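Local coordinates for putative transcriptional regulator (Streptomyces coelicolor A3, PDB 2PQQ), which probably regulates transcription as a cAMP-responsive DNA-binding factor of the CRP family, this chain being its N-terminal part with the cyclic nucleotide-binding domain, at residues Asn10-Ala15 with Leu83-Pro88; Pro113-Asn116 with Val121-Ala124; Thr38-Gly43 with Arg48-Thr53; Gly55-His60 with Glu78-Leu83. All coordinates share one frame; numbering follows the deposited sequence.

Contact 1: residues Asn10-Ala15 with Leu83-Pro88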
loop_
_atom_site.group_PDB
_atom_site.type_symbol
_atom_site.label_atom_id
_atom_site.label_comp_id
_atom_site.label_asym_id
_atom_site.label_seq_id
_atom_site.Cartn_x
_atom_site.Cartn_y
_atom_site.Cartn_z
ATOM N N ASN A 10 16.124 -8.993 -10.944
ATOM C CA ASN A 10 14.754 -8.996 -10.456
ATOM C C ASN A 10 14.747 -9.383 -8.970
ATOM O O ASN A 10 15.663 -10.065 -8.506
ATOM C CB ASN A 10 13.917 -9.969 -11.283
ATOM C CG ASN A 10 14.304 -11.431 -11.047
ATOM O OD1 ASN A 10 13.859 -12.041 -10.077
ATOM N ND2 ASN A 10 15.093 -12.011 -11.964
ATOM N N PRO A 11 13.721 -8.950 -8.221
ATOM C CA PRO A 11 13.606 -9.157 -6.774
ATOM C C PRO A 11 13.383 -10.614 -6.327
ATOM O O PRO A 11 13.397 -10.894 -5.124
ATOM C CB PRO A 11 12.364 -8.326 -6.406
ATOM C CG PRO A 11 12.207 -7.349 -7.549
ATOM C CD PRO A 11 12.586 -8.169 -8.735
ATOM N N LEU A 12 13.167 -11.529 -7.256
ATOM C CA LEU A 12 12.926 -12.913 -6.854
ATOM C C LEU A 12 14.205 -13.727 -6.844
ATOM O O LEU A 12 14.481 -14.436 -5.861
ATOM C CB LEU A 12 11.895 -13.608 -7.756
ATOM C CG LEU A 12 11.558 -15.053 -7.364
ATOM C CD1 LEU A 12 11.154 -15.192 -5.871
ATOM C CD2 LEU A 12 10.449 -15.658 -8.294
ATOM N N PHE A 13 14.969 -13.634 -7.942
ATOM C CA PHE A 13 16.140 -14.506 -8.151
ATOM C C PHE A 13 17.468 -13.779 -7.946
ATOM O O PHE A 13 18.530 -14.331 -8.245
ATOM C CB PHE A 13 16.120 -15.106 -9.553
ATOM C CG PHE A 13 14.922 -15.956 -9.843
ATOM C CD1 PHE A 13 14.534 -16.982 -8.974
ATOM C CD2 PHE A 13 14.198 -15.760 -11.016
ATOM C CE1 PHE A 13 13.434 -17.792 -9.278
ATOM C CE2 PHE A 13 13.120 -16.563 -11.326
ATOM C CZ PHE A 13 12.717 -17.575 -10.461
ATOM N N ALA A 14 17.403 -12.543 -7.441
ATOM C CA ALA A 14 18.587 -11.694 -7.329
ATOM C C ALA A 14 19.698 -12.320 -6.491
ATOM O O ALA A 14 20.877 -12.119 -6.782
ATOM C CB ALA A 14 18.224 -10.291 -6.787
ATOM N N ALA A 15 19.331 -13.090 -5.464
ATOM C CA ALA A 15 20.336 -13.600 -4.517
ATOM C C ALA A 15 20.858 -14.997 -4.846
ATOM O O ALA A 15 21.729 -15.519 -4.147
ATOM C CB ALA A 15 19.810 -13.553 -3.085
ATOM N N LEU A 83 4.395 -14.036 -9.476
ATOM C CA LEU A 83 3.810 -14.747 -8.330
ATOM C C LEU A 83 2.966 -15.963 -8.754
ATOM O O LEU A 83 2.691 -16.851 -7.948
ATOM C CB LEU A 83 3.034 -13.786 -7.406
ATOM C CG LEU A 83 3.913 -12.722 -6.716
ATOM C CD1 LEU A 83 3.127 -11.857 -5.763
ATOM C CD2 LEU A 83 5.072 -13.372 -5.985
ATOM N N SER A 84 2.609 -16.018 -10.032
ATOM C CA SER A 84 1.872 -17.153 -10.579
ATOM C C SER A 84 2.684 -18.443 -10.562
ATOM O O SER A 84 2.121 -19.515 -10.564
ATOM C CB SER A 84 1.334 -16.835 -11.985
ATOM O OG SER A 84 2.319 -17.063 -12.960
ATOM N N LEU A 85 4.011 -18.339 -10.503
ATOM C CA LEU A 85 4.857 -19.492 -10.232
ATOM C C LEU A 85 4.492 -20.165 -8.880
ATOM O O LEU A 85 4.509 -21.374 -8.761
ATOM C CB LEU A 85 6.330 -19.042 -10.245
ATOM C CG LEU A 85 7.440 -20.006 -9.818
ATOM C CD1 LEU A 85 7.556 -21.243 -10.721
ATOM C CD2 LEU A 85 8.770 -19.266 -9.739
ATOM N N PHE A 86 4.157 -19.365 -7.872
ATOM C CA PHE A 86 3.904 -19.881 -6.543
ATOM C C PHE A 86 2.421 -20.022 -6.246
ATOM O O PHE A 86 2.017 -20.904 -5.500
ATOM C CB PHE A 86 4.544 -18.958 -5.514
ATOM C CG PHE A 86 6.031 -18.766 -5.721
ATOM C CD1 PHE A 86 6.905 -19.844 -5.605
ATOM C CD2 PHE A 86 6.541 -17.516 -6.044
ATOM C CE1 PHE A 86 8.297 -19.689 -5.795
ATOM C CE2 PHE A 86 7.929 -17.340 -6.241
ATOM C CZ PHE A 86 8.808 -18.444 -6.110
ATOM N N ASP A 87 1.620 -19.137 -6.829
ATOM C CA ASP A 87 0.207 -19.081 -6.559
ATOM C C ASP A 87 -0.540 -18.966 -7.895
ATOM O O ASP A 87 -1.004 -17.885 -8.240
ATOM C CB ASP A 87 -0.085 -17.888 -5.637
ATOM C CG ASP A 87 -1.533 -17.840 -5.163
ATOM O OD1 ASP A 87 -2.168 -18.907 -5.000
ATOM O OD2 ASP A 87 -2.040 -16.716 -4.948
ATOM N N PRO A 88 -0.640 -20.081 -8.655
ATOM C CA PRO A 88 -1.388 -20.108 -9.912
ATOM C C PRO A 88 -2.796 -19.527 -9.757
ATOM O O PRO A 88 -3.455 -19.757 -8.751
ATOM C CB PRO A 88 -1.480 -21.607 -10.223
ATOM C CG PRO A 88 -0.214 -22.168 -9.629
ATOM C CD PRO A 88 -0.038 -21.401 -8.353
#
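Both methyl groups of Leu12 straddle the CE2-CZ rim of the Phe86 ring, one on either side of its plane, between two loops whose nearest CA atoms, those of Leu12 and Leu83, stay 9.4 Å apart. Leu12 CD2 lies 3.7 Å from Phe86 CE2, and Leu12 CD1 3.9 Å from the same carbon. Leu12 and Phe86 reach for each other from opposite directions, Leu12 with CG trans to its own amide nitrogen (chi1 -178°). Leu85 fills in beside them, its CD2 being 4.2 Å from Leu12 CD2 and 4.4 Å from Phe13 CZ, and lying over one face of the Phe86 ring, offset toward its rim. The backbone is held by Asn10, whose OD1 accepts from Leu12 N and, more directly, from Phe13 N at 2.9 Å, an Asx turn that is also an Asx motif. Replacing Leu12 with alanine would probably leave the Phe86 edge without its two methyl partners and open a gap between the loops. Leu125 and Val129 of helix 120-139 also pack on Leu12. Segment 83-88 probably belongs to the phosphate-binding cassette, as in CRP relatives. The join is buried hydrocarbon, while Asp87 turns its charge to Arg127 of the second subunit.

Contact 2: residues Pro113-Asn116 with Val121-Ala124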
loop_
_atom_site.group_PDB
_atom_site.type_symbol
_atom_site.label_atom_id
_atom_site.label_comp_id
_atom_site.label_asym_id
_atom_site.label_seq_id
_atom_site.Cartn_x
_atom_site.Cartn_y
_atom_site.Cartn_z
ATOM N N PRO A 113 10.477 -30.383 -8.634
ATOM C CA PRO A 113 11.706 -31.093 -8.999
ATOM C C PRO A 113 12.953 -30.260 -8.692
ATOM O O PRO A 113 13.973 -30.809 -8.334
ATOM C CB PRO A 113 11.565 -31.278 -10.507
ATOM C CG PRO A 113 10.068 -31.263 -10.732
ATOM C CD PRO A 113 9.611 -30.184 -9.806
ATOM N N TRP A 114 12.875 -28.949 -8.880
ATOM C CA TRP A 114 14.027 -28.113 -8.593
ATOM C C TRP A 114 14.327 -28.123 -7.101
ATOM O O TRP A 114 15.455 -28.395 -6.703
ATOM C CB TRP A 114 13.827 -26.710 -9.150
ATOM C CG TRP A 114 14.968 -25.764 -8.916
ATOM C CD1 TRP A 114 16.303 -26.076 -8.637
ATOM C CD2 TRP A 114 14.891 -24.347 -8.969
ATOM N NE1 TRP A 114 17.028 -24.909 -8.501
ATOM C CE2 TRP A 114 16.192 -23.842 -8.721
ATOM C CE3 TRP A 114 13.846 -23.445 -9.210
ATOM C CZ2 TRP A 114 16.464 -22.474 -8.693
ATOM C CZ3 TRP A 114 14.123 -22.079 -9.181
ATOM C CH2 TRP A 114 15.421 -21.615 -8.910
ATOM N N LEU A 115 13.306 -27.899 -6.272
ATOM C CA LEU A 115 13.493 -27.958 -4.807
ATOM C C LEU A 115 14.009 -29.311 -4.325
ATOM O O LEU A 115 14.810 -29.362 -3.398
ATOM C CB LEU A 115 12.219 -27.574 -4.045
ATOM C CG LEU A 115 11.541 -26.250 -4.410
ATOM C CD1 LEU A 115 10.401 -25.948 -3.398
ATOM C CD2 LEU A 115 12.531 -25.081 -4.503
ATOM N N ASN A 116 13.570 -30.390 -4.969
ATOM C CA ASN A 116 14.048 -31.744 -4.659
ATOM C C ASN A 116 15.523 -31.955 -4.968
ATOM O O ASN A 116 16.203 -32.680 -4.265
ATOM C CB ASN A 116 13.230 -32.790 -5.422
ATOM C CG ASN A 116 11.802 -32.900 -4.917
ATOM O OD1 ASN A 116 11.063 -33.827 -5.274
ATOM N ND2 ASN A 116 11.397 -31.939 -4.094
ATOM N N VAL A 121 17.139 -23.902 -2.172
ATOM C CA VAL A 121 16.396 -22.983 -3.015
ATOM C C VAL A 121 15.084 -22.587 -2.342
ATOM O O VAL A 121 14.675 -21.449 -2.481
ATOM C CB VAL A 121 16.164 -23.554 -4.440
ATOM C CG1 VAL A 121 15.122 -22.739 -5.236
ATOM C CG2 VAL A 121 17.474 -23.586 -5.220
ATOM N N ALA A 122 14.435 -23.516 -1.630
ATOM C CA ALA A 122 13.143 -23.236 -0.983
ATOM C C ALA A 122 13.306 -22.119 0.021
ATOM O O ALA A 122 12.545 -21.159 0.025
ATOM C CB ALA A 122 12.559 -24.514 -0.290
ATOM N N THR A 123 14.348 -22.234 0.839
ATOM C CA THR A 123 14.718 -21.232 1.806
ATOM C C THR A 123 15.042 -19.883 1.152
ATOM O O THR A 123 14.597 -18.830 1.630
ATOM C CB THR A 123 15.896 -21.771 2.626
ATOM O OG1 THR A 123 15.439 -22.936 3.314
ATOM C CG2 THR A 123 16.367 -20.763 3.641
ATOM N N ALA A 124 15.796 -19.921 0.053
ATOM C CA ALA A 124 16.151 -18.702 -0.682
ATOM C C ALA A 124 14.923 -18.046 -1.334
ATOM O O ALA A 124 14.757 -16.820 -1.284
ATOM C CB ALA A 124 17.226 -19.003 -1.712
#
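Two consecutive helices, 111-117 and 120-139, bring their backbones close here, with Leu115 CA and Val121 CA 6.0 Å apart. Val121 is the residue that fills the angle between them, and it uses both of its methyls. CG1 sits almost squarely over the six-membered ring of Trp114, 3.7 Å from the centroid and 11° off the ring normal, a clear CH-pi contact. CG2 lies further along the indole, 3.6 Å from Trp114 NE1, so the valine spans from the benzo ring to the pyrrole nitrogen. The indole swings to this position with CG opposite the backbone nitrogen (chi1 -180°), and the Trp114 and Val121 side chains cross at about a right angle. Leu115 CD2 meets Val121 CG1 from the side at 3.6 Å, roughly at right angles to the direction of the ring. The second branch, Leu115 CD1, reaches Ala122 CB at 4.0 Å. The polar end of the indole is satisfied elsewhere: Trp114 NE1 hydrogen bonds to Glu23 OE1. Glu23 belongs to helix 18-27, which also lays Leu24 against Trp114 and Gln20 against Val121, making a three-helix cluster. Leu115 and Ala122 both touch Ala122 of the second subunit, so the corner between helices 111-117 and 120-139 lies directly at the subunit interface.

Contact 3: residues Thr38-Gly43 with Arg48-Thr53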
loop_
_atom_site.group_PDB
_atom_site.type_symbol
_atom_site.label_atom_id
_atom_site.label_comp_id
_atom_site.label_asym_id
_atom_site.label_seq_id
_atom_site.Cartn_x
_atom_site.Cartn_y
_atom_site.Cartn_z
ATOM N N THR A 38 -0.088 -13.181 -28.940
ATOM C CA THR A 38 -0.431 -12.975 -27.548
ATOM C C THR A 38 0.257 -14.033 -26.697
ATOM O O THR A 38 0.189 -15.229 -26.997
ATOM C CB THR A 38 -1.962 -12.968 -27.271
ATOM O OG1 THR A 38 -2.421 -14.309 -27.067
ATOM C CG2 THR A 38 -2.747 -12.325 -28.399
ATOM N N LEU A 39 0.949 -13.580 -25.650
ATOM C CA LEU A 39 1.571 -14.480 -24.671
ATOM C C LEU A 39 0.524 -15.234 -23.840
ATOM O O LEU A 39 0.615 -16.461 -23.608
ATOM C CB LEU A 39 2.480 -13.676 -23.729
ATOM C CG LEU A 39 3.301 -14.441 -22.695
ATOM C CD1 LEU A 39 4.229 -15.425 -23.395
ATOM C CD2 LEU A 39 4.105 -13.472 -21.845
ATOM N N PHE A 40 -0.414 -14.478 -23.302
ATOM C CA PHE A 40 -1.574 -15.056 -22.662
ATOM C C PHE A 40 -2.688 -14.036 -22.696
ATOM O O PHE A 40 -2.445 -12.858 -22.940
ATOM C CB PHE A 40 -1.280 -15.541 -21.212
ATOM C CG PHE A 40 -0.576 -14.506 -20.338
ATOM C CD1 PHE A 40 0.762 -14.671 -19.987
ATOM C CD2 PHE A 40 -1.254 -13.377 -19.876
ATOM C CE1 PHE A 40 1.409 -13.736 -19.164
ATOM C CE2 PHE A 40 -0.622 -12.442 -19.073
ATOM C CZ PHE A 40 0.719 -12.605 -18.729
ATOM N N HIS A 41 -3.916 -14.497 -22.481
ATOM C CA HIS A 41 -5.074 -13.615 -22.470
ATOM C C HIS A 41 -5.506 -13.353 -21.052
ATOM O O HIS A 41 -5.475 -14.260 -20.233
ATOM C CB HIS A 41 -6.245 -14.265 -23.210
ATOM C CG HIS A 41 -6.094 -14.261 -24.698
ATOM N ND1 HIS A 41 -5.557 -15.322 -25.396
ATOM C CD2 HIS A 41 -6.387 -13.314 -25.620
ATOM C CE1 HIS A 41 -5.552 -15.042 -26.686
ATOM N NE2 HIS A 41 -6.040 -13.824 -26.849
ATOM N N GLU A 42 -5.958 -12.139 -20.762
ATOM C CA GLU A 42 -6.563 -11.869 -19.455
ATOM C C GLU A 42 -7.688 -12.874 -19.166
ATOM O O GLU A 42 -8.520 -13.165 -20.044
ATOM C CB GLU A 42 -7.078 -10.433 -19.405
ATOM C CG GLU A 42 -7.666 -10.009 -18.075
ATOM C CD GLU A 42 -8.323 -8.650 -18.136
ATOM O OE1 GLU A 42 -8.204 -7.931 -19.171
ATOM O OE2 GLU A 42 -8.980 -8.303 -17.141
ATOM N N GLY A 43 -7.691 -13.420 -17.952
ATOM C CA GLY A 43 -8.637 -14.474 -17.583
ATOM C C GLY A 43 -8.151 -15.915 -17.752
ATOM O O GLY A 43 -8.699 -16.825 -17.118
ATOM N N ARG A 48 2.758 -19.785 -14.712
ATOM C CA ARG A 48 4.118 -19.628 -15.222
ATOM C C ARG A 48 4.600 -18.224 -14.988
ATOM O O ARG A 48 3.839 -17.277 -15.145
ATOM C CB ARG A 48 4.167 -19.822 -16.749
ATOM C CG ARG A 48 4.072 -21.210 -17.253
ATOM C CD ARG A 48 4.021 -21.166 -18.769
ATOM N NE ARG A 48 4.985 -22.087 -19.376
ATOM C CZ ARG A 48 5.245 -22.158 -20.687
ATOM N NH1 ARG A 48 4.617 -21.359 -21.550
ATOM N NH2 ARG A 48 6.146 -23.022 -21.137
ATOM N N LEU A 49 5.862 -18.105 -14.685
ATOM C CA LEU A 49 6.623 -16.892 -14.691
ATOM C C LEU A 49 7.430 -16.834 -15.964
ATOM O O LEU A 49 7.810 -17.847 -16.440
ATOM C CB LEU A 49 7.554 -16.976 -13.511
ATOM C CG LEU A 49 8.849 -16.246 -13.338
ATOM C CD1 LEU A 49 9.228 -16.304 -11.918
ATOM C CD2 LEU A 49 9.892 -16.804 -14.172
ATOM N N TYR A 50 7.659 -15.651 -16.511
ATOM C CA TYR A 50 8.508 -15.507 -17.698
ATOM C C TYR A 50 9.584 -14.477 -17.400
ATOM O O TYR A 50 9.354 -13.537 -16.636
ATOM C CB TYR A 50 7.711 -15.030 -18.929
ATOM C CG TYR A 50 6.545 -15.894 -19.363
ATOM C CD1 TYR A 50 6.683 -16.832 -20.394
ATOM C CD2 TYR A 50 5.287 -15.753 -18.760
ATOM C CE1 TYR A 50 5.587 -17.656 -20.778
ATOM C CE2 TYR A 50 4.188 -16.546 -19.153
ATOM C CZ TYR A 50 4.351 -17.497 -20.144
ATOM O OH TYR A 50 3.246 -18.237 -20.544
ATOM N N VAL A 51 10.732 -14.599 -18.016
ATOM C CA VAL A 51 11.723 -13.545 -18.050
ATOM C C VAL A 51 11.887 -13.237 -19.508
ATOM O O VAL A 51 12.121 -14.112 -20.271
ATOM C CB VAL A 51 13.053 -14.016 -17.450
ATOM C CG1 VAL A 51 14.112 -13.026 -17.671
ATOM C CG2 VAL A 51 12.913 -14.311 -15.983
ATOM N N VAL A 52 11.614 -12.007 -19.898
ATOM C CA VAL A 52 11.796 -11.634 -21.299
ATOM C C VAL A 52 13.305 -11.580 -21.575
ATOM O O VAL A 52 14.044 -10.906 -20.844
ATOM C CB VAL A 52 11.151 -10.237 -21.627
ATOM C CG1 VAL A 52 11.537 -9.770 -23.023
ATOM C CG2 VAL A 52 9.657 -10.301 -21.510
ATOM N N THR A 53 13.766 -12.239 -22.636
ATOM C CA THR A 53 15.190 -12.149 -22.984
ATOM C C THR A 53 15.479 -11.268 -24.223
ATOM O O THR A 53 16.613 -10.814 -24.424
ATOM C CB THR A 53 15.845 -13.540 -23.107
ATOM O OG1 THR A 53 15.298 -14.227 -24.231
ATOM C CG2 THR A 53 15.561 -14.380 -21.846
#
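Inside the beta roll of the cyclic nucleotide-binding domain, strand 38-40 of one sheet faces strand 45-54 of the other, and the Tyr50 ring lies between them. Leu39 lies over a face of that ring: its CD1 is 4.0 Å from the centroid, 25° off the normal, a CH-pi contact displaced toward the rim and closest at Tyr50 CE1 (3.7 Å). The other branch, Leu39 CD2, lies over the same face, toward Tyr50 CE2 and 4.0 Å from Tyr50 CD2, so the leucine fork spreads across the aromatic surface. Phe40 meets the same tyrosine differently. Its ring offers an edge, with CD1 and CE1 both 4.0 Å from Tyr50 CE2, which lies in the Phe40 plane. Phe40 gets there with CG wedged between its backbone nitrogen and carbonyl carbon (chi1 50°). A serine in place of Tyr50 would probably strip Leu39 of the surface it lies on and leave the Phe40 edge with a gap beside it. Strand 101-107 adds Leu103 and Ala105 against Tyr50, and Arg91 makes a cation-pi contact with Phe40. Across these two segments the adhesion is therefore aliphatic and aromatic carbon, while backbone bonds tie Leu39 and Phe40 to Gly95 and Tyr50 to Ile80.

Contact 4: residues Gly55-His60 with Glu78-Leu83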
loop_
_atom_site.group_PDB
_atom_site.type_symbol
_atom_site.label_atom_id
_atom_site.label_comp_id
_atom_site.label_asym_id
_atom_site.label_seq_id
_atom_site.Cartn_x
_atom_site.Cartn_y
_atom_site.Cartn_z
ATOM N N GLY A 55 13.053 -8.437 -27.110
ATOM C CA GLY A 55 11.792 -7.898 -27.595
ATOM C C GLY A 55 11.012 -7.234 -26.479
ATOM O O GLY A 55 11.483 -7.137 -25.344
ATOM N N LYS A 56 9.809 -6.781 -26.814
ATOM C CA LYS A 56 8.933 -6.091 -25.881
ATOM C C LYS A 56 7.551 -6.725 -25.876
ATOM O O LYS A 56 6.990 -7.018 -26.939
ATOM C CB LYS A 56 8.817 -4.616 -26.288
ATOM C CG LYS A 56 10.159 -3.892 -26.263
ATOM C CD LYS A 56 10.069 -2.448 -26.758
ATOM C CE LYS A 56 11.406 -1.756 -26.544
ATOM N NZ LYS A 56 12.109 -2.334 -25.343
ATOM N N VAL A 57 7.019 -6.920 -24.671
ATOM C CA VAL A 57 5.663 -7.382 -24.443
ATOM C C VAL A 57 4.855 -6.268 -23.755
ATOM O O VAL A 57 5.210 -5.814 -22.666
ATOM C CB VAL A 57 5.640 -8.647 -23.545
ATOM C CG1 VAL A 57 4.228 -9.089 -23.287
ATOM C CG2 VAL A 57 6.430 -9.778 -24.193
ATOM N N LYS A 58 3.767 -5.834 -24.393
ATOM C CA LYS A 58 2.843 -4.890 -23.771
ATOM C C LYS A 58 1.797 -5.655 -22.957
ATOM O O LYS A 58 1.149 -6.553 -23.480
ATOM C CB LYS A 58 2.138 -4.041 -24.839
ATOM C CG LYS A 58 1.074 -3.112 -24.296
ATOM C CD LYS A 58 0.113 -2.728 -25.404
ATOM C CE LYS A 58 -1.199 -2.247 -24.833
ATOM N NZ LYS A 58 -1.340 -0.769 -24.793
ATOM N N LEU A 59 1.652 -5.306 -21.686
ATOM C CA LEU A 59 0.585 -5.864 -20.865
ATOM C C LEU A 59 -0.611 -4.902 -20.869
ATOM O O LEU A 59 -0.418 -3.691 -20.757
ATOM C CB LEU A 59 1.077 -6.142 -19.438
ATOM C CG LEU A 59 2.102 -7.267 -19.225
ATOM C CD1 LEU A 59 2.626 -7.237 -17.812
ATOM C CD2 LEU A 59 1.476 -8.615 -19.511
ATOM N N HIS A 60 -1.824 -5.435 -21.070
ATOM C CA HIS A 60 -3.053 -4.606 -21.108
ATOM C C HIS A 60 -4.305 -5.320 -20.553
ATOM O O HIS A 60 -4.379 -6.554 -20.524
ATOM C CB HIS A 60 -3.318 -4.033 -22.512
ATOM C CG HIS A 60 -3.285 -5.059 -23.601
ATOM N ND1 HIS A 60 -4.420 -5.677 -24.080
ATOM C CD2 HIS A 60 -2.246 -5.603 -24.280
ATOM C CE1 HIS A 60 -4.087 -6.542 -25.019
ATOM N NE2 HIS A 60 -2.772 -6.528 -25.149
ATOM N N GLU A 78 13.199 -8.418 -17.659
ATOM C CA GLU A 78 12.073 -8.130 -16.776
ATOM C C GLU A 78 11.084 -9.302 -16.717
ATOM O O GLU A 78 10.957 -10.078 -17.671
ATOM C CB GLU A 78 11.345 -6.866 -17.223
ATOM C CG GLU A 78 12.189 -5.584 -17.110
ATOM C CD GLU A 78 11.532 -4.390 -17.757
ATOM O OE1 GLU A 78 12.126 -3.842 -18.710
ATOM O OE2 GLU A 78 10.441 -3.973 -17.308
ATOM N N LEU A 79 10.363 -9.399 -15.600
ATOM C CA LEU A 79 9.510 -10.540 -15.336
ATOM C C LEU A 79 8.045 -10.295 -15.689
ATOM O O LEU A 79 7.549 -9.177 -15.581
ATOM C CB LEU A 79 9.627 -10.946 -13.862
ATOM C CG LEU A 79 10.786 -11.858 -13.448
ATOM C CD1 LEU A 79 12.109 -11.409 -14.046
ATOM C CD2 LEU A 79 10.860 -11.881 -11.926
ATOM N N ILE A 80 7.369 -11.371 -16.082
ATOM C CA ILE A 80 5.925 -11.373 -16.305
ATOM C C ILE A 80 5.371 -12.532 -15.502
ATOM O O ILE A 80 5.942 -13.651 -15.541
ATOM C CB ILE A 80 5.578 -11.513 -17.830
ATOM C CG1 ILE A 80 6.338 -10.463 -18.668
ATOM C CG2 ILE A 80 4.082 -11.393 -18.069
ATOM C CD1 ILE A 80 6.125 -10.568 -20.219
ATOM N N GLY A 81 4.310 -12.269 -14.733
ATOM C CA GLY A 81 3.564 -13.319 -14.015
ATOM C C GLY A 81 4.326 -13.983 -12.875
ATOM O O GLY A 81 4.106 -15.150 -12.559
ATOM N N GLU A 82 5.199 -13.213 -12.236
ATOM C CA GLU A 82 6.107 -13.700 -11.185
ATOM C C GLU A 82 5.433 -14.571 -10.129
ATOM O O GLU A 82 5.867 -15.699 -9.897
ATOM C CB GLU A 82 6.782 -12.519 -10.481
ATOM C CG GLU A 82 7.775 -12.971 -9.436
ATOM C CD GLU A 82 8.151 -11.894 -8.443
ATOM O OE1 GLU A 82 8.021 -10.675 -8.747
ATOM O OE2 GLU A 82 8.607 -12.306 -7.357
ATOM N N LEU A 83 4.395 -14.036 -9.476
ATOM C CA LEU A 83 3.810 -14.747 -8.330
ATOM C C LEU A 83 2.966 -15.963 -8.754
ATOM O O LEU A 83 2.691 -16.851 -7.948
ATOM C CB LEU A 83 3.034 -13.786 -7.406
ATOM C CG LEU A 83 3.913 -12.722 -6.716
ATOM C CD1 LEU A 83 3.127 -11.857 -5.763
ATOM C CD2 LEU A 83 5.072 -13.372 -5.985
#
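Ile80 reaches across to strand 57-62 with two different branches, one for each of two inward-pointing residues. Its longer arm carries CD1 to Val57: the side chains meet at an oblique angle, and the methyl lies 3.9 Å from Val57 CB, 3.9 Å from Val57 CG1 and 4.1 Å from Val57 CG2. The end of the isoleucine is therefore seated on the branch point of the valine and not against a single methyl. That reach depends on an extended arm, CD1 lying trans along the chain (chi2 177°). The shorter branch works on Leu59. Here the two side chains run past one another in opposite directions, and Ile80 CG2 comes alongside Leu59 CD2 at 4.1 Å. Between Val57 and Leu59, Lys58 turns its CB away from this interior, the usual alternation of a beta strand. The backbones stay well separated, Leu59 CA and Ile80 CA being 8.9 Å apart, as befits the core between the two sheets of the beta roll of the cyclic nucleotide-binding domain. Val74 from strand 68-74 and Phe40 from strand 38-40 each touch both Leu59 and Ile80, and Asp147 of the third subunit packs on the same pair. Between the two segments the contact is non-directional, dispersion between branched aliphatic groups, while the pairing of Ile80 with Tyr50 probably helps to fix the backbone.

Overall arrangement
From the N terminus, the loop 10-15 meets 83-88 in contact 1, closing a loop of 67 residues that encloses contacts 3 and 4. Within it, contact 3 closes first, a short loop joining 38-43 to 48-53; contact 4 follows in series, bringing 55-60 to 78-83. These two have centres about 6 Å apart and share a core between the sheets: Tyr50 N probably hydrogen bonds to Ile80 O, and Phe40 packs on Ile80. Contact 1 reaches contact 3 through Leu49, and shares Leu83 with contact 4. Contact 2 comes last, joining helices 111-117 and 120-139; like contact 1, it touches the second subunit.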